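Hypothetical protein PH0435 (Pyrococcus horikoshii, PDB 2YV4) is of unknown function but carries the C-terminal domain of the Sua5 family, whose members make threonylcarbamoyl-AMP, and so probably acts in tRNA modification. Local coordinates at residues A[3-8]-A[99-104]; A[22-27]-A[75-80]. One frame throughout, in Å; residues are numbered along the deposited sequence.

Contact 1: residues A[3-8]-A[99-104]; sequences NAEVIV and GYKIVK
Lys101 N donates to Val6 O at 2.9 Å, the first of three hydrogen bonds that join residues 3-8 to residues 99-104. Lys101 O in turn accepts from Val8 N of the same partner strand, at 2.8 Å, and Val103 N closes the ladder on Val8 O at 2.9 Å. All three N-H groups point almost straight at their acceptors. The alternation means that Lys101 bonds to the residues flanking Ile7 and Val8 to those flanking Ile102, the pattern of parallel strands. Before the ladder begins, a water bridges the two backbones, giving a hydrogen to Gly99 O and accepting one from Val6 N. The short strand axes run 31° apart. In the five-stranded sheet of this alpha/beta domain the order is 46-49, 34-38, 75-81, 5-11, 101-104, all parallel, which makes 101-104 an outermost strand within this chain. Side chains from the two strands meet on both faces of the sheet. On one, Tyr100 has CG between its own backbone N and carbonyl carbon (chi1 65°), and the ring lies beside Val8, with CD2 3.7 Å from Val8 CG2 in an oblique approach. Val6 CG1 packs on Tyr100 CB at 3.9 Å. On the other face Ile7 CG2 touches Val103 CG2 at 3.6 Å, while the extended chain of Lys101 passes Glu5, with CD 4.2 Å from Glu5 OE2; their charged ends stay apart, NZ to OE2 5.2 Å, so any attraction is probably modest. Leu94 and Met91 pack against the Tyr100 side chain, Leu94 also touching Val6 and Val8, and Ile7 bonds through its backbone to Val76 and Ala78 of strand 75-81.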
loop_
_atom_site.group_PDB
_atom_site.type_symbol
_atom_site.label_atom_id
_atom_site.label_comp_id
_atom_site.label_asym_id
_atom_site.label_seq_id
_atom_site.Cartn_x
_atom_site.Cartn_y
_atom_site.Cartn_z
ATOM N N ASN A 3 5.590 8.125 9.027
ATOM C CA ASN A 3 5.207 7.936 10.424
ATOM C C ASN A 3 4.341 6.689 10.588
ATOM O O ASN A 3 4.381 6.028 11.622
ATOM C CB ASN A 3 4.425 9.148 10.950
ATOM C CG ASN A 3 5.201 10.447 10.837
ATOM O OD1 ASN A 3 6.365 10.532 11.239
ATOM N ND2 ASN A 3 4.549 11.477 10.299
ATOM N N ALA A 4 3.552 6.375 9.565
ATOM C CA ALA A 4 2.672 5.214 9.618
ATOM C C ALA A 4 3.417 3.906 9.387
ATOM O O ALA A 4 4.479 3.879 8.763
ATOM C CB ALA A 4 1.563 5.357 8.585
ATOM N N GLU A 5 2.856 2.818 9.902
ATOM C CA GLU A 5 3.453 1.503 9.705
ATOM C C GLU A 5 3.204 1.192 8.232
ATOM O O GLU A 5 2.134 1.492 7.707
ATOM C CB GLU A 5 2.747 0.453 10.564
ATOM C CG GLU A 5 3.379 -0.934 10.487
ATOM C CD GLU A 5 2.455 -2.034 10.987
ATOM O OE1 GLU A 5 1.666 -1.776 11.923
ATOM O OE2 GLU A 5 2.527 -3.161 10.452
ATOM N N VAL A 6 4.186 0.605 7.559
ATOM C CA VAL A 6 4.016 0.279 6.155
ATOM C C VAL A 6 3.927 -1.232 5.959
ATOM O O VAL A 6 4.742 -1.994 6.491
ATOM C CB VAL A 6 5.171 0.867 5.320
ATOM C CG1 VAL A 6 5.058 0.429 3.865
ATOM C CG2 VAL A 6 5.133 2.394 5.417
ATOM N N ILE A 7 2.907 -1.657 5.223
ATOM C CA ILE A 7 2.698 -3.071 4.936
ATOM C C ILE A 7 2.570 -3.257 3.433
ATOM O O ILE A 7 1.681 -2.680 2.805
ATOM C CB ILE A 7 1.400 -3.610 5.569
ATOM C CG1 ILE A 7 1.434 -3.432 7.088
ATOM C CG2 ILE A 7 1.221 -5.081 5.192
ATOM C CD1 ILE A 7 0.174 -3.909 7.779
ATOM N N VAL A 8 3.457 -4.062 2.860
ATOM C CA VAL A 8 3.417 -4.337 1.432
ATOM C C VAL A 8 2.751 -5.696 1.221
ATOM O O VAL A 8 3.200 -6.702 1.769
ATOM C CB VAL A 8 4.841 -4.385 0.837
ATOM C CG1 VAL A 8 4.771 -4.681 -0.661
ATOM C CG2 VAL A 8 5.556 -3.080 1.101
ATOM N N GLY A 99 11.982 0.530 7.303
ATOM C CA GLY A 99 11.204 -0.558 7.869
ATOM C C GLY A 99 9.795 -0.760 7.341
ATOM O O GLY A 99 8.990 0.169 7.315
ATOM N N TYR A 100 9.499 -1.988 6.919
ATOM C CA TYR A 100 8.170 -2.325 6.430
ATOM C C TYR A 100 7.891 -3.817 6.530
ATOM O O TYR A 100 8.804 -4.636 6.548
ATOM C CB TYR A 100 7.959 -1.845 4.985
ATOM C CG TYR A 100 8.829 -2.492 3.925
ATOM C CD1 TYR A 100 9.995 -1.874 3.484
ATOM C CD2 TYR A 100 8.461 -3.701 3.330
ATOM C CE1 TYR A 100 10.772 -2.432 2.472
ATOM C CE2 TYR A 100 9.239 -4.274 2.319
ATOM C CZ TYR A 100 10.392 -3.627 1.896
ATOM O OH TYR A 100 11.167 -4.171 0.895
ATOM N N LYS A 101 6.615 -4.161 6.623
ATOM C CA LYS A 101 6.195 -5.549 6.725
ATOM C C LYS A 101 5.810 -6.076 5.351
ATOM O O LYS A 101 5.332 -5.328 4.502
ATOM C CB LYS A 101 4.994 -5.649 7.662
ATOM C CG LYS A 101 4.416 -7.046 7.831
ATOM C CD LYS A 101 3.181 -6.961 8.732
ATOM C CE LYS A 101 2.634 -8.325 9.094
ATOM N NZ LYS A 101 1.391 -8.193 9.899
ATOM N N ILE A 102 6.022 -7.366 5.133
ATOM C CA ILE A 102 5.666 -7.975 3.861
ATOM C C ILE A 102 4.658 -9.083 4.122
ATOM O O ILE A 102 4.915 -9.998 4.904
ATOM C CB ILE A 102 6.894 -8.571 3.146
ATOM C CG1 ILE A 102 7.887 -7.455 2.817
ATOM C CG2 ILE A 102 6.463 -9.290 1.871
ATOM C CD1 ILE A 102 9.155 -7.943 2.152
ATOM N N VAL A 103 3.510 -8.983 3.464
ATOM C CA VAL A 103 2.447 -9.964 3.610
ATOM C C VAL A 103 2.183 -10.645 2.275
ATOM O O VAL A 103 1.903 -9.982 1.276
ATOM C CB VAL A 103 1.142 -9.300 4.090
ATOM C CG1 VAL A 103 0.041 -10.336 4.207
ATOM C CG2 VAL A 103 1.369 -8.623 5.429
ATOM N N LYS A 104 2.291 -11.970 2.264
ATOM C CA LYS A 104 2.050 -12.755 1.059
ATOM C C LYS A 104 0.543 -12.852 0.848
ATOM O O LYS A 104 -0.183 -13.267 1.748
ATOM C CB LYS A 104 2.645 -14.157 1.225
ATOM C CG LYS A 104 2.309 -15.126 0.099
ATOM C CD LYS A 104 2.900 -16.503 0.376
ATOM C CE LYS A 104 2.573 -17.484 -0.741
ATOM N NZ LYS A 104 3.179 -18.822 -0.482
HETATM O O HOH W 1 6.717 0.411 8.819
#

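Contact 2: residues A[22-27]-A[75-80]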
loop_
_atom_site.group_PDB
_atom_site.type_symbol
_atom_site.label_atom_id
_atom_site.label_comp_id
_atom_site.label_asym_id
_atom_site.label_seq_id
_atom_site.Cartn_x
_atom_site.Cartn_y
_atom_site.Cartn_z
ATOM N N GLU A 22 -9.280 -7.702 2.780
ATOM C CA GLU A 22 -9.336 -8.378 4.069
ATOM C C GLU A 22 -8.621 -7.585 5.161
ATOM O O GLU A 22 -9.177 -7.361 6.235
ATOM C CB GLU A 22 -8.704 -9.771 3.953
ATOM C CG GLU A 22 -8.683 -10.575 5.248
ATOM C CD GLU A 22 -7.760 -11.787 5.169
ATOM O OE1 GLU A 22 -7.746 -12.595 6.122
ATOM O OE2 GLU A 22 -7.041 -11.929 4.158
ATOM N N LEU A 23 -7.389 -7.166 4.883
ATOM C CA LEU A 23 -6.599 -6.406 5.846
ATOM C C LEU A 23 -7.240 -5.075 6.246
ATOM O O LEU A 23 -7.222 -4.703 7.420
ATOM C CB LEU A 23 -5.188 -6.148 5.300
ATOM C CG LEU A 23 -4.205 -7.323 5.322
ATOM C CD1 LEU A 23 -2.917 -6.926 4.615
ATOM C CD2 LEU A 23 -3.918 -7.732 6.766
ATOM N N VAL A 24 -7.781 -4.351 5.271
ATOM C CA VAL A 24 -8.425 -3.079 5.555
ATOM C C VAL A 24 -9.536 -3.281 6.592
ATOM O O VAL A 24 -9.585 -2.583 7.607
ATOM C CB VAL A 24 -9.002 -2.456 4.265
ATOM C CG1 VAL A 24 -9.966 -1.322 4.604
ATOM C CG2 VAL A 24 -7.856 -1.925 3.399
ATOM N N LYS A 25 -10.413 -4.248 6.349
ATOM C CA LYS A 25 -11.496 -4.523 7.284
ATOM C C LYS A 25 -10.925 -4.855 8.657
ATOM O O LYS A 25 -11.400 -4.348 9.671
ATOM C CB LYS A 25 -12.354 -5.688 6.786
ATOM C CG LYS A 25 -13.212 -5.353 5.589
ATOM C CD LYS A 25 -13.865 -6.606 5.035
ATOM C CE LYS A 25 -14.656 -6.313 3.774
ATOM N NZ LYS A 25 -15.207 -7.566 3.191
ATOM N N GLU A 26 -9.901 -5.704 8.684
ATOM C CA GLU A 26 -9.272 -6.091 9.939
ATOM C C GLU A 26 -8.711 -4.888 10.685
ATOM O O GLU A 26 -8.944 -4.726 11.884
ATOM C CB GLU A 26 -8.153 -7.100 9.681
ATOM C CG GLU A 26 -8.630 -8.532 9.486
ATOM C CD GLU A 26 -7.535 -9.441 8.948
ATOM O OE1 GLU A 26 -6.348 -9.179 9.242
ATOM O OE2 GLU A 26 -7.858 -10.418 8.237
ATOM N N LEU A 27 -7.972 -4.043 9.977
ATOM C CA LEU A 27 -7.391 -2.866 10.599
ATOM C C LEU A 27 -8.480 -1.916 11.104
ATOM O O LEU A 27 -8.384 -1.389 12.212
ATOM C CB LEU A 27 -6.464 -2.161 9.604
ATOM C CG LEU A 27 -5.263 -3.028 9.197
ATOM C CD1 LEU A 27 -4.438 -2.339 8.121
ATOM C CD2 LEU A 27 -4.410 -3.313 10.429
ATOM N N VAL A 75 -1.755 3.010 9.582
ATOM C CA VAL A 75 -1.117 1.976 8.776
ATOM C C VAL A 75 -1.353 2.221 7.288
ATOM O O VAL A 75 -2.461 2.562 6.872
ATOM C CB VAL A 75 -1.658 0.576 9.141
ATOM C CG1 VAL A 75 -0.988 -0.495 8.285
ATOM C CG2 VAL A 75 -1.419 0.303 10.617
ATOM N N VAL A 76 -0.299 2.052 6.497
ATOM C CA VAL A 76 -0.370 2.238 5.055
ATOM C C VAL A 76 -0.108 0.902 4.382
ATOM O O VAL A 76 0.904 0.259 4.643
ATOM C CB VAL A 76 0.696 3.253 4.553
ATOM C CG1 VAL A 76 0.709 3.295 3.024
ATOM C CG2 VAL A 76 0.398 4.638 5.102
ATOM N N ILE A 77 -1.030 0.475 3.531
ATOM C CA ILE A 77 -0.859 -0.779 2.806
ATOM C C ILE A 77 -0.459 -0.413 1.390
ATOM O O ILE A 77 -1.162 0.339 0.714
ATOM C CB ILE A 77 -2.166 -1.592 2.756
ATOM C CG1 ILE A 77 -2.600 -1.968 4.177
ATOM C CG2 ILE A 77 -1.968 -2.841 1.896
ATOM C CD1 ILE A 77 -3.980 -2.622 4.248
ATOM N N ALA A 78 0.692 -0.912 0.953
ATOM C CA ALA A 78 1.162 -0.640 -0.396
ATOM C C ALA A 78 0.933 -1.896 -1.219
ATOM O O ALA A 78 1.428 -2.964 -0.882
ATOM C CB ALA A 78 2.648 -0.273 -0.381
ATOM N N GLU A 79 0.158 -1.754 -2.284
ATOM C CA GLU A 79 -0.167 -2.855 -3.183
ATOM C C GLU A 79 1.082 -3.246 -3.980
ATOM O O GLU A 79 1.647 -2.415 -4.684
ATOM C CB GLU A 79 -1.275 -2.392 -4.128
ATOM C CG GLU A 79 -1.925 -3.460 -4.968
ATOM C CD GLU A 79 -3.017 -2.877 -5.845
ATOM O OE1 GLU A 79 -3.908 -2.187 -5.296
ATOM O OE2 GLU A 79 -2.984 -3.100 -7.076
ATOM N N GLY A 80 1.512 -4.502 -3.863
ATOM C CA GLY A 80 2.691 -4.950 -4.590
ATOM C C GLY A 80 2.421 -6.171 -5.456
ATOM O O GLY A 80 2.842 -7.281 -5.114
#
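Helix 22-27 and strand 75-80 run antiparallel, their segment axes at 177° and 10.4 Å apart at closest approach, the spacing of a helix laid on a sheet face. Across that gap Ile77 touches all three of the helix residues that take part, in each case through CD1. Its CG1 is anti to the carbonyl carbon (chi1 -62°) and CD1 continues anti to CA (chi2 173°), an extended branch that reaches in between the helix side chains. CD1 lies 3.9 Å from Leu23 CB, and the Val24 branch CG2 approaches it obliquely at 4.0 Å. Leu27 comes to it tip to tip, methyl to methyl, with Leu27 CD1 3.9 Å from Ile77 CD1. That same Leu27 methyl also meets Val75 CG1 at 3.9 Å, the two side chains crossing at about a right angle, so one leucine branch spans two strand residues of the same face. Val76, between them, points away from this helix and packs on Leu65 and Met68 of helix 54-70; the sheet is thus covered on both faces, as in a three-layer alpha/beta/alpha sandwich. Val9 joins Leu23 and Ile77 from strand 5-11, while Val34 touches Val24 and Leu27 from strand 34-38. With no hydrogen bond between the segments and every close approach carbon to carbon, the helix is held on this strand by dispersion and burial of apolar surface.

Overall arrangement
Strands 5-11 and 75-81 are neighbours in one parallel sheet, so contact 1 and contact 2 meet directly: Ala4 CB lies 3.7 Å from Val76 CG2 and Ile7 CD1 packs on Val75 CG1. Contact 1 joins a margin strand to its neighbour and is partly buried, four of its nine touching residues being exposed; contact 2 joins the middle strand to a covering helix, and none of its five is exposed. The chemistry follows the direction of packing. Within the sheet, directional backbone bonds set the register, whereas between sheet and helix the contact rests on aliphatic carbons, most of them methyls. Helix 13-29 follows strand 5-11 in the chain, linking the two contacts in sequence.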